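Local coordinates for acetyltransferase Atu2258 (Agrobacterium tumefaciens str. C58, PDB 2G3A), which transfers an acetyl group from acetyl coenzyme A to acceptor substrates, with a preference for glucosamine 6-phosphate or dopamine, at residues A104-M117 with L139-F152. Numbering follows the deposited sequence. Where two conformers were deposited one is given.
Sequences ARKRGCMGAYIDTM and LSSGQSITWLEKRF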
loop_
_atom_site.group_PDB
_atom_site.type_symbol
_atom_site.label_atom_id
_atom_site.label_comp_id
_atom_site.label_asym_id
_atom_site.label_seq_id
_atom_site.Cartn_x
_atom_site.Cartn_y
_atom_site.Cartn_z
ATOM N N ALA A 104 8.943 12.540 11.101
ATOM C CA ALA A 104 7.521 12.314 11.379
ATOM C C ALA A 104 7.110 12.933 12.713
ATOM O O ALA A 104 6.056 13.562 12.806
ATOM C CB ALA A 104 7.191 10.821 11.350
ATOM N N ARG A 105 7.950 12.784 13.731
ATOM C CA ARG A 105 7.685 13.433 15.022
ATOM C C ARG A 105 7.642 14.954 14.881
ATOM O O ARG A 105 6.763 15.611 15.447
ATOM C CB ARG A 105 8.715 13.015 16.067
ATOM C CG ARG A 105 8.513 11.589 16.569
ATOM C CD ARG A 105 9.704 11.180 17.425
ATOM N NE ARG A 105 9.563 9.832 17.965
ATOM C CZ ARG A 105 9.087 9.549 19.178
ATOM N NH1 ARG A 105 8.682 10.509 19.991
ATOM N NH2 ARG A 105 9.017 8.297 19.581
ATOM N N LYS A 106 8.570 15.499 14.097
ATOM C CA LYS A 106 8.580 16.934 13.799
ATOM C C LYS A 106 7.285 17.396 13.154
ATOM O O LYS A 106 6.776 18.482 13.462
ATOM C CB LYS A 106 9.744 17.289 12.878
ATOM C CG LYS A 106 11.073 17.342 13.561
ATOM C CD LYS A 106 11.945 18.448 12.980
ATOM C CE LYS A 106 13.379 18.322 13.480
ATOM N NZ LYS A 106 14.170 17.311 12.715
ATOM N N ARG A 107 6.749 16.566 12.260
ATOM C CA ARG A 107 5.507 16.892 11.553
ATOM C C ARG A 107 4.283 16.746 12.461
ATOM O O ARG A 107 3.157 17.009 12.032
ATOM C CB ARG A 107 5.351 16.012 10.307
ATOM C CG ARG A 107 6.484 16.152 9.288
ATOM C CD ARG A 107 6.216 15.336 8.047
ATOM N NE ARG A 107 7.280 15.505 7.067
ATOM C CZ ARG A 107 7.307 14.940 5.861
ATOM N NH1 ARG A 107 6.310 14.165 5.447
ATOM N NH2 ARG A 107 8.336 15.165 5.054
ATOM N N GLY A 108 4.513 16.311 13.703
ATOM C CA GLY A 108 3.450 16.098 14.684
ATOM C C GLY A 108 2.745 14.751 14.620
ATOM O O GLY A 108 1.638 14.619 15.140
ATOM N N CYS A 109 3.371 13.751 13.989
ATOM C CA CYS A 109 2.762 12.412 13.855
ATOM C C CYS A 109 2.705 11.676 15.183
ATOM O O CYS A 109 3.507 11.945 16.063
ATOM C CB CYS A 109 3.509 11.553 12.833
ATOM S SG CYS A 109 3.394 12.224 11.155
HETATM N N MSE A 110 1.750 10.752 15.287
HETATM C CA MSE A 110 1.484 9.944 16.468
HETATM C C MSE A 110 2.128 8.560 16.409
HETATM O O MSE A 110 2.193 7.842 17.406
HETATM C CB MSE A 110 -0.026 9.733 16.584
HETATM C CG MSE A 110 -0.842 10.984 16.836
HETATM SE SE MSE A 110 -2.720 10.542 16.461
HETATM C CE MSE A 110 -2.919 9.151 17.688
ATOM N N GLY A 111 2.569 8.158 15.230
ATOM C CA GLY A 111 3.119 6.815 15.067
ATOM C C GLY A 111 3.525 6.496 13.639
ATOM O O GLY A 111 3.346 7.318 12.718
ATOM N N ALA A 112 4.068 5.303 13.449
ATOM C CA ALA A 112 4.520 4.846 12.122
ATOM C C ALA A 112 3.962 3.466 11.872
ATOM O O ALA A 112 3.719 2.700 12.809
ATOM C CB ALA A 112 6.074 4.795 12.069
ATOM N N TYR A 113 3.775 3.118 10.610
ATOM C CA TYR A 113 3.541 1.716 10.294
ATOM C C TYR A 113 4.303 1.266 9.062
ATOM O O TYR A 113 4.785 2.078 8.258
ATOM C CB TYR A 113 2.028 1.374 10.245
ATOM C CG TYR A 113 1.273 1.964 9.070
ATOM C CD1 TYR A 113 0.807 1.142 8.037
ATOM C CD2 TYR A 113 0.988 3.335 9.005
ATOM C CE1 TYR A 113 0.103 1.679 6.951
ATOM C CE2 TYR A 113 0.274 3.873 7.941
ATOM C CZ TYR A 113 -0.168 3.042 6.920
ATOM O OH TYR A 113 -0.874 3.586 5.857
ATOM N N ILE A 114 4.392 -0.051 8.922
ATOM C CA ILE A 114 5.286 -0.664 7.971
ATOM C C ILE A 114 4.806 -2.080 7.668
ATOM O O ILE A 114 4.076 -2.685 8.459
ATOM C CB ILE A 114 6.762 -0.631 8.510
ATOM C CG1 ILE A 114 7.776 -0.802 7.383
ATOM C CG2 ILE A 114 6.980 -1.699 9.606
ATOM C CD1 ILE A 114 9.213 -0.292 7.775
ATOM N N ASP A 115 5.194 -2.610 6.511
ATOM C CA ASP A 115 4.854 -4.006 6.218
ATOM C C ASP A 115 5.987 -4.710 5.483
ATOM O O ASP A 115 6.848 -4.061 4.907
ATOM C CB ASP A 115 3.546 -4.087 5.439
ATOM C CG ASP A 115 3.549 -3.185 4.236
ATOM O OD1 ASP A 115 4.297 -3.484 3.305
ATOM O OD2 ASP A 115 2.823 -2.177 4.242
ATOM N N THR A 116 5.984 -6.034 5.505
ATOM C CA THR A 116 7.096 -6.786 4.919
ATOM C C THR A 116 6.761 -8.256 4.696
ATOM O O THR A 116 5.950 -8.827 5.426
ATOM C CB THR A 116 8.391 -6.669 5.784
ATOM O OG1 THR A 116 9.486 -7.220 5.062
ATOM C CG2 THR A 116 8.262 -7.407 7.121
HETATM N N MSE A 117 7.398 -8.853 3.694
HETATM C CA MSE A 117 7.387 -10.311 3.525
HETATM C C MSE A 117 8.756 -10.940 3.796
HETATM O O MSE A 117 8.939 -12.140 3.635
HETATM C CB MSE A 117 6.945 -10.669 2.115
HETATM C CG MSE A 117 8.046 -10.421 1.082
HETATM SE SE MSE A 117 7.439 -10.816 -0.733
HETATM C CE MSE A 117 7.833 -12.735 -0.794
ATOM N N LEU A 139 1.947 -16.713 1.202
ATOM C CA LEU A 139 2.030 -16.370 -0.219
ATOM C C LEU A 139 2.403 -17.630 -1.049
ATOM O O LEU A 139 2.851 -18.648 -0.490
ATOM C CB LEU A 139 3.049 -15.241 -0.429
ATOM C CG LEU A 139 2.868 -13.967 0.421
ATOM C CD1 LEU A 139 3.850 -12.847 0.052
ATOM C CD2 LEU A 139 1.439 -13.452 0.420
ATOM N N SER A 140 2.224 -17.533 -2.377
ATOM C CA SER A 140 2.502 -18.623 -3.318
ATOM C C SER A 140 3.943 -19.082 -3.191
ATOM O O SER A 140 4.265 -20.226 -3.461
ATOM C CB SER A 140 2.252 -18.156 -4.754
ATOM O OG SER A 140 3.193 -17.161 -5.121
ATOM N N SER A 141 4.804 -18.161 -2.788
ATOM C CA SER A 141 6.208 -18.469 -2.640
ATOM C C SER A 141 6.593 -18.929 -1.224
ATOM O O SER A 141 7.760 -19.260 -0.983
ATOM C CB SER A 141 7.059 -17.298 -3.133
ATOM O OG SER A 141 6.413 -16.054 -2.898
ATOM N N GLY A 142 5.615 -18.944 -0.308
ATOM C CA GLY A 142 5.785 -19.482 1.047
ATOM C C GLY A 142 5.984 -18.521 2.202
ATOM O O GLY A 142 5.926 -18.924 3.359
ATOM N N GLN A 143 6.225 -17.252 1.897
ATOM C CA GLN A 143 6.425 -16.226 2.901
ATOM C C GLN A 143 5.070 -15.728 3.391
ATOM O O GLN A 143 4.025 -16.152 2.896
ATOM C CB GLN A 143 7.201 -15.041 2.300
ATOM C CG GLN A 143 8.525 -15.422 1.643
ATOM C CD GLN A 143 8.347 -16.032 0.267
ATOM O OE1 GLN A 143 7.274 -15.909 -0.365
ATOM N NE2 GLN A 143 9.390 -16.725 -0.204
ATOM N N SER A 144 5.103 -14.867 4.401
ATOM C CA SER A 144 3.907 -14.188 4.876
ATOM C C SER A 144 4.083 -12.680 4.748
ATOM O O SER A 144 5.217 -12.178 4.657
ATOM C CB SER A 144 3.624 -14.562 6.336
ATOM O OG SER A 144 4.652 -14.091 7.186
ATOM N N ILE A 145 2.968 -11.953 4.723
ATOM C CA ILE A 145 3.012 -10.489 4.901
ATOM C C ILE A 145 2.726 -10.160 6.369
ATOM O O ILE A 145 1.801 -10.723 6.961
ATOM C CB ILE A 145 2.027 -9.724 3.980
ATOM C CG1 ILE A 145 2.231 -10.130 2.514
ATOM C CG2 ILE A 145 2.186 -8.183 4.171
ATOM C CD1 ILE A 145 1.287 -9.459 1.499
ATOM N N THR A 146 3.537 -9.278 6.966
ATOM C CA THR A 146 3.310 -8.835 8.351
ATOM C C THR A 146 3.215 -7.320 8.353
ATOM O O THR A 146 4.001 -6.653 7.661
ATOM C CB THR A 146 4.456 -9.288 9.304
ATOM O OG1 THR A 146 4.642 -10.697 9.174
ATOM C CG2 THR A 146 4.122 -8.962 10.792
ATOM N N TRP A 147 2.229 -6.788 9.090
ATOM C CA TRP A 147 2.085 -5.345 9.291
ATOM C C TRP A 147 2.498 -5.057 10.704
ATOM O O TRP A 147 2.208 -5.838 11.644
ATOM C CB TRP A 147 0.632 -4.878 9.068
ATOM C CG TRP A 147 0.214 -4.869 7.595
ATOM C CD1 TRP A 147 0.261 -3.802 6.725
ATOM C CD2 TRP A 147 -0.294 -5.981 6.839
ATOM N NE1 TRP A 147 -0.184 -4.199 5.476
ATOM C CE2 TRP A 147 -0.530 -5.527 5.527
ATOM C CE3 TRP A 147 -0.567 -7.325 7.149
ATOM C CZ2 TRP A 147 -1.028 -6.375 4.525
ATOM C CZ3 TRP A 147 -1.057 -8.157 6.159
ATOM C CH2 TRP A 147 -1.296 -7.668 4.863
ATOM N N LEU A 148 3.186 -3.932 10.873
ATOM C CA LEU A 148 3.666 -3.539 12.189
ATOM C C LEU A 148 3.399 -2.062 12.448
ATOM O O LEU A 148 3.340 -1.271 11.505
ATOM C CB LEU A 148 5.192 -3.814 12.317
ATOM C CG LEU A 148 5.650 -5.256 12.106
ATOM C CD1 LEU A 148 6.123 -5.457 10.680
ATOM C CD2 LEU A 148 6.777 -5.638 13.084
ATOM N N GLU A 149 3.264 -1.687 13.721
ATOM C CA GLU A 149 3.165 -0.265 14.090
ATOM C C GLU A 149 4.236 0.144 15.123
ATOM O O GLU A 149 4.778 -0.692 15.861
ATOM C CB GLU A 149 1.778 0.040 14.679
ATOM C CG GLU A 149 1.607 -0.567 16.089
ATOM C CD GLU A 149 0.234 -0.344 16.717
ATOM O OE1 GLU A 149 -0.587 0.395 16.135
ATOM O OE2 GLU A 149 -0.014 -0.921 17.800
ATOM N N LYS A 150 4.484 1.445 15.198
ATOM C CA LYS A 150 5.305 2.035 16.253
ATOM C C LYS A 150 4.666 3.356 16.654
ATOM O O LYS A 150 4.632 4.320 15.882
ATOM C CB LYS A 150 6.763 2.239 15.808
ATOM C CG LYS A 150 7.708 2.698 16.947
ATOM C CD LYS A 150 9.172 2.573 16.468
ATOM C CE LYS A 150 10.171 2.841 17.577
ATOM N NZ LYS A 150 10.233 4.272 17.958
ATOM N N ARG A 151 4.149 3.385 17.871
ATOM C CA ARG A 151 3.486 4.571 18.375
ATOM C C ARG A 151 4.526 5.455 19.038
ATOM O O ARG A 151 5.392 4.964 19.764
ATOM C CB ARG A 151 2.366 4.184 19.345
ATOM C CG ARG A 151 1.478 3.067 18.823
ATOM C CD ARG A 151 0.290 2.774 19.732
ATOM N NE ARG A 151 -0.797 3.718 19.486
ATOM C CZ ARG A 151 -1.801 3.527 18.631
ATOM N NH1 ARG A 151 -1.915 2.400 17.921
ATOM N NH2 ARG A 151 -2.707 4.480 18.489
ATOM N N PHE A 152 4.454 6.754 18.763
ATOM C CA PHE A 152 5.381 7.719 19.349
ATOM C C PHE A 152 5.016 8.169 20.774
ATOM O O PHE A 152 3.839 8.228 21.137
ATOM C CB PHE A 152 5.538 8.929 18.426
ATOM C CG PHE A 152 5.933 8.567 17.013
ATOM C CD1 PHE A 152 5.653 9.436 15.958
ATOM C CD2 PHE A 152 6.573 7.346 16.739
ATOM C CE1 PHE A 152 6.028 9.103 14.650
ATOM C CE2 PHE A 152 6.953 7.003 15.444
ATOM C CZ PHE A 152 6.667 7.891 14.391
HETATM O O HOH W 1 0.235 -1.399 4.339
HETATM O O HOH W 2 8.032 -14.146 5.453
#
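The ring of Phe152, the C-terminal residue, lies between Gly111 and Arg105. Gly111 CA sits over the centre of one face, a CH-pi contact 3.5 Å from the ring centroid. Arg105 NE lies over the opposite face near the rim; the guanidinium plane, 26° from the ring plane, has Phe152 CB over its centre. Glu101 forms a salt bridge with Arg105 NE. Cys109 O and Ala104 CB reach the ring edge. Asp115 CB and Ile145 CG2 lie over one face of the Trp147 indole, and a water lies at its edge, in plane.

The Phe152 packing closes one end of an antiparallel strand pair, 111-116 with 145-151, in the mixed sheet of the GNAT fold. It ties the end of helix 92-106 to the C-terminus. Phe152 N also hydrogen-bonds Met110 O from above the carbonyl plane.

Ala112, Ile114 and Thr116 form reciprocal backbone hydrogen bonds with Lys150, Leu148 and Thr146. Ile114 CG2 packs on Leu148 CB at 3.9 Å, on the face covered by helix 119-128. Ile114 also touches Tyr125, which probably binds CoA.

On the other face, chi1 of 51° turns the Asp115 carboxylate to the indole side. Tyr77 OH is hydrogen-bonded to Asp115 OD2. The water donates to Asp115 OD2 at 2.7 Å and weakly accepts from Trp147 NE1 at 3.1 Å.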